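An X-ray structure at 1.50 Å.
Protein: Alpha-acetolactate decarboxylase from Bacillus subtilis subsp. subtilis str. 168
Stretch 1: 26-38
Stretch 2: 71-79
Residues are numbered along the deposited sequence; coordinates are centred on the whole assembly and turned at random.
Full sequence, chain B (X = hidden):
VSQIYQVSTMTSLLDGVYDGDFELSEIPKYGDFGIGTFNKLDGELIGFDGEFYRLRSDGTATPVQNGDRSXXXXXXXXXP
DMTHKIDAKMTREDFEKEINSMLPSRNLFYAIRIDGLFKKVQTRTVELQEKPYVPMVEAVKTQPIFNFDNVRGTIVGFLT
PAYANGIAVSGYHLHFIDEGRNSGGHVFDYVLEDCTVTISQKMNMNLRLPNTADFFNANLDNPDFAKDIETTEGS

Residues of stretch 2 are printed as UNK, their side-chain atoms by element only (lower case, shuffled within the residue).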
# COMPACT_ATOMS: atom_id res chain seq x y z
N GLU B 26 13.93 0.74 -17.29
CA GLU B 26 12.66 0.04 -17.33
C GLU B 26 11.45 0.94 -17.12
O GLU B 26 10.32 0.46 -17.12
CB GLU B 26 12.68 -1.09 -16.32
CG GLU B 26 13.56 -2.23 -16.85
CD GLU B 26 14.21 -2.96 -15.75
OE1 GLU B 26 13.58 -3.04 -14.68
OE2 GLU B 26 15.35 -3.45 -15.94
N ILE B 27 11.69 2.24 -16.99
CA ILE B 27 10.57 3.19 -16.91
C ILE B 27 9.50 2.97 -18.01
O ILE B 27 8.32 2.90 -17.68
CB ILE B 27 11.07 4.65 -16.96
CG1 ILE B 27 11.73 5.02 -15.62
CG2 ILE B 27 9.91 5.62 -17.28
CD1 ILE B 27 12.30 6.42 -15.58
N PRO B 28 9.90 2.80 -19.29
CA PRO B 28 8.84 2.65 -20.29
C PRO B 28 7.93 1.43 -20.13
O PRO B 28 6.86 1.39 -20.73
CB PRO B 28 9.61 2.55 -21.61
CG PRO B 28 10.91 3.20 -21.35
CD PRO B 28 11.23 2.88 -19.92
N LYS B 29 8.34 0.45 -19.32
CA LYS B 29 7.48 -0.69 -19.03
C LYS B 29 6.34 -0.34 -18.08
O LYS B 29 5.34 -1.06 -18.02
CB LYS B 29 8.28 -1.85 -18.42
CG LYS B 29 9.47 -2.31 -19.25
CD LYS B 29 10.17 -3.50 -18.56
CE LYS B 29 11.26 -4.10 -19.45
NZ LYS B 29 12.31 -3.11 -19.84
N TYR B 30 6.50 0.74 -17.31
CA TYR B 30 5.60 1.01 -16.19
C TYR B 30 4.91 2.36 -16.24
O TYR B 30 3.96 2.59 -15.49
CB TYR B 30 6.37 0.91 -14.86
CG TYR B 30 6.96 -0.46 -14.65
CD1 TYR B 30 6.13 -1.56 -14.46
CD2 TYR B 30 8.33 -0.65 -14.64
CE1 TYR B 30 6.65 -2.82 -14.27
CE2 TYR B 30 8.87 -1.90 -14.44
CZ TYR B 30 8.03 -2.98 -14.26
OH TYR B 30 8.56 -4.23 -14.06
N GLY B 31 5.38 3.26 -17.10
CA GLY B 31 4.69 4.52 -17.22
C GLY B 31 5.35 5.49 -18.16
O GLY B 31 6.48 5.27 -18.62
N ASP B 32 4.64 6.57 -18.44
CA ASP B 32 5.20 7.68 -19.20
C ASP B 32 5.17 8.98 -18.40
O ASP B 32 5.40 10.05 -18.93
CB ASP B 32 4.44 7.88 -20.51
CG ASP B 32 2.93 7.99 -20.32
OD1 ASP B 32 2.47 8.49 -19.26
OD2 ASP B 32 2.20 7.59 -21.25
N PHE B 33 4.92 8.84 -17.09
CA PHE B 33 4.69 9.97 -16.20
C PHE B 33 5.16 9.55 -14.81
O PHE B 33 4.89 8.44 -14.40
CB PHE B 33 3.19 10.28 -16.20
CG PHE B 33 2.77 11.41 -15.30
CD1 PHE B 33 2.64 11.22 -13.92
CD2 PHE B 33 2.41 12.63 -15.84
CE1 PHE B 33 2.21 12.25 -13.10
CE2 PHE B 33 1.96 13.66 -15.04
CZ PHE B 33 1.83 13.46 -13.66
N GLY B 34 5.88 10.42 -14.11
CA GLY B 34 6.23 10.09 -12.74
C GLY B 34 7.19 11.04 -12.06
O GLY B 34 7.68 12.00 -12.68
N ILE B 35 7.43 10.78 -10.77
CA ILE B 35 8.33 11.59 -9.94
C ILE B 35 9.08 10.66 -8.99
O ILE B 35 8.74 9.50 -8.84
CB ILE B 35 7.57 12.65 -9.10
CG1 ILE B 35 6.55 12.00 -8.17
CG2 ILE B 35 6.89 13.68 -10.00
CD1 ILE B 35 5.96 12.96 -7.13
N GLY B 36 10.12 11.19 -8.37
CA GLY B 36 10.86 10.39 -7.40
C GLY B 36 12.24 10.96 -7.22
O GLY B 36 12.48 12.17 -7.38
N THR B 37 13.16 10.09 -6.84
CA THR B 37 14.55 10.51 -6.68
C THR B 37 15.45 9.43 -7.27
O THR B 37 14.98 8.50 -7.92
CB THR B 37 14.88 10.81 -5.20
OG1 THR B 37 16.19 11.37 -5.10
CG2 THR B 37 14.79 9.54 -4.33
N PHE B 38 16.75 9.59 -7.07
CA PHE B 38 17.75 8.70 -7.64
C PHE B 38 18.60 8.11 -6.53
O PHE B 38 18.56 8.59 -5.40
CB PHE B 38 18.66 9.46 -8.61
CG PHE B 38 17.96 9.97 -9.83
CD1 PHE B 38 17.16 11.11 -9.77
CD2 PHE B 38 18.12 9.33 -11.05
CE1 PHE B 38 16.51 11.57 -10.90
CE2 PHE B 38 17.49 9.81 -12.19
CZ PHE B 38 16.68 10.91 -12.11
N UNK B 71 15.96 4.54 -5.48
CA UNK B 71 15.43 3.91 -4.27
C UNK B 71 13.95 4.19 -4.05
O UNK B 71 13.36 3.58 -3.15
c UNK B 71 16.24 4.57 -3.15
c UNK B 71 16.44 5.99 -3.67
c UNK B 71 16.61 5.83 -5.19
N UNK B 72 13.37 5.12 -4.81
CA UNK B 72 12.01 5.59 -4.56
C UNK B 72 11.52 6.42 -5.73
O UNK B 72 12.12 7.43 -6.08
c UNK B 72 8.36 6.60 -2.09
c UNK B 72 9.64 6.13 -2.37
c UNK B 72 8.01 7.89 -2.41
c UNK B 72 11.95 6.43 -3.28
c UNK B 72 10.22 8.25 -3.29
c UNK B 72 10.58 6.95 -2.97
c UNK B 72 8.94 8.73 -3.01
N UNK B 73 10.41 5.99 -6.33
CA UNK B 73 9.79 6.74 -7.41
C UNK B 73 8.40 6.15 -7.67
O UNK B 73 8.06 5.07 -7.15
s UNK B 73 11.41 5.13 -9.15
c UNK B 73 10.67 6.72 -8.68
N UNK B 74 7.61 6.88 -8.46
CA UNK B 74 6.22 6.51 -8.74
C UNK B 74 5.95 6.79 -10.22
O UNK B 74 6.31 7.86 -10.70
c UNK B 74 5.24 7.33 -7.87
o UNK B 74 5.58 7.34 -6.49
N UNK B 75 5.30 5.85 -10.91
CA UNK B 75 5.03 5.99 -12.35
C UNK B 75 3.60 5.63 -12.70
O UNK B 75 2.95 4.86 -12.00
c UNK B 75 8.10 4.46 -12.10
c UNK B 75 10.09 5.78 -12.41
c UNK B 75 8.04 6.41 -13.49
c UNK B 75 5.95 5.09 -13.17
c UNK B 75 9.45 4.69 -11.84
c UNK B 75 9.38 6.65 -13.23
c UNK B 75 7.39 5.33 -12.91
N UNK B 76 3.12 6.18 -13.81
CA UNK B 76 1.87 5.71 -14.37
C UNK B 76 1.84 6.01 -15.85
O UNK B 76 2.66 6.80 -16.34
c UNK B 76 0.66 6.36 -13.68
c UNK B 76 0.45 7.77 -14.18
o UNK B 76 -0.52 5.58 -13.95
N UNK B 77 0.92 5.37 -16.55
CA UNK B 77 0.63 5.76 -17.92
C UNK B 77 -0.51 6.75 -17.84
O UNK B 77 -1.66 6.39 -17.53
c UNK B 77 3.70 2.16 -19.78
c UNK B 77 1.67 2.47 -18.55
c UNK B 77 2.78 1.70 -18.87
c UNK B 77 0.28 4.55 -18.79
c UNK B 77 1.47 3.71 -19.15
c UNK B 77 3.52 3.41 -20.39
c UNK B 77 2.41 4.17 -20.07
N UNK B 78 -0.18 8.02 -18.08
CA UNK B 78 -1.09 9.12 -17.87
C UNK B 78 -2.17 9.12 -18.94
O UNK B 78 -1.88 8.99 -20.13
c UNK B 78 -1.71 13.12 -15.58
c UNK B 78 -2.03 12.27 -18.19
c UNK B 78 -2.76 13.34 -17.72
c UNK B 78 -0.33 10.44 -17.86
c UNK B 78 -2.60 13.78 -16.41
c UNK B 78 -1.14 11.60 -17.36
c UNK B 78 -0.99 12.05 -16.06
N UNK B 79 -3.42 9.26 -18.50
CA UNK B 79 -4.55 9.40 -19.42
C UNK B 79 -5.32 10.64 -19.00
O UNK B 79 -5.58 10.85 -17.83
c UNK B 79 -4.67 6.90 -19.70
o UNK B 79 -6.06 8.04 -18.10
c UNK B 79 -5.47 8.16 -19.39
O HOH W 1 -0.50 6.96 -21.17

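Position 71 carries three side-chain carbons that close a ring onto the backbone N, so it is Pro-71. Its CG lies 4.0 Å from Thr-37 CG2 and its CD 3.3 Å from Phe-38 C, which sets the proline beside the end of stretch 1.

At position 72 one carbon leads to a ring of six carbons with no further atom, the signature of phenylalanine. Phe-72 is held mainly through its backbone: Thr-37 N donates a nearly straight hydrogen bond to Phe-72 O (3.0 Å), and Gly-36 CA makes a CA-H...O contact with the same Phe-72 O at 3.5 Å.

Position 73 has a carbon followed by a single sulfur, and so is Cys-73. It pairs with Gly-36 at a non-hydrogen-bonded site, where the backbones come unusually close, Gly-36 CA to Cys-73 CA being 3.8 Å. A CB on Gly-36 would fall 2.4 Å from Cys-73 CB, and the glycine's own backbone angles also exclude one.

Position 74 shows one carbon and one oxygen, hence Ser-74. Its hydroxyl is satisfied elsewhere in the structure, while its backbone forms a reciprocal pair with Ile-35: Ser-74 N donates to Ile-35 O (2.9 Å), and Ile-35 N to Ser-74 O (3.1 Å).

Position 75 again has one carbon and a six-carbon ring, without a hydroxyl oxygen, and is Phe-75. The ring reaches Ile-27, with CZ 3.7 Å from Ile-27 CG1, and passes Gly-34, whose CA is 4.2 Å from Phe-75 CD1. A CB on Gly-34 would clash with Phe-75 CD1 at 2.7 Å and with Ser-74 O at 2.2 Å.

At position 76 the first carbon bears one oxygen and one carbon. This branching identifies Thr-76, whose CG2 lies 4.1 Å from Phe-33 CD1. Its N donates to Phe-33 O (2.9 Å), and its O accepts from Asp-32 N (2.9 Å).

A carbon and a six-carbon ring recur at position 77, giving Phe-77. The ring lies against the turn after the helix: Gly-31 CA sits over its face, 3.5 Å from the centroid of the Phe-77 ring, and Pro-28 O approaches its edge, 3.4 Å from CZ.

Position 78 has the same composition and is Phe-78. Its CD2 lies 3.5 Å from Phe-33 CD2 in an oblique aromatic pair, and its N donates to Asp-32 OD1 (2.9 Å). A water links Asp-32 OD2 to Phe-78 O, donating to both.

Position 79, one carbon bearing an oxygen and a carbon, is Thr-79; its CA-to-CB bond points away from stretch 1, and it makes no contact with that stretch.

The contact is thus an antiparallel strand pair that buries 891 Å² in all. Backbone hydrogen bonds set the register, and the glycines leave room on the face shared by Cys-73 and Phe-75. Beyond the strand, Phe-77 covers the turn at Gly-31, while Asp-32 and Phe-33 hold Phe-78 by polar and apolar contacts.

Stretch 2, residues 71-79: PFCSFTFFT
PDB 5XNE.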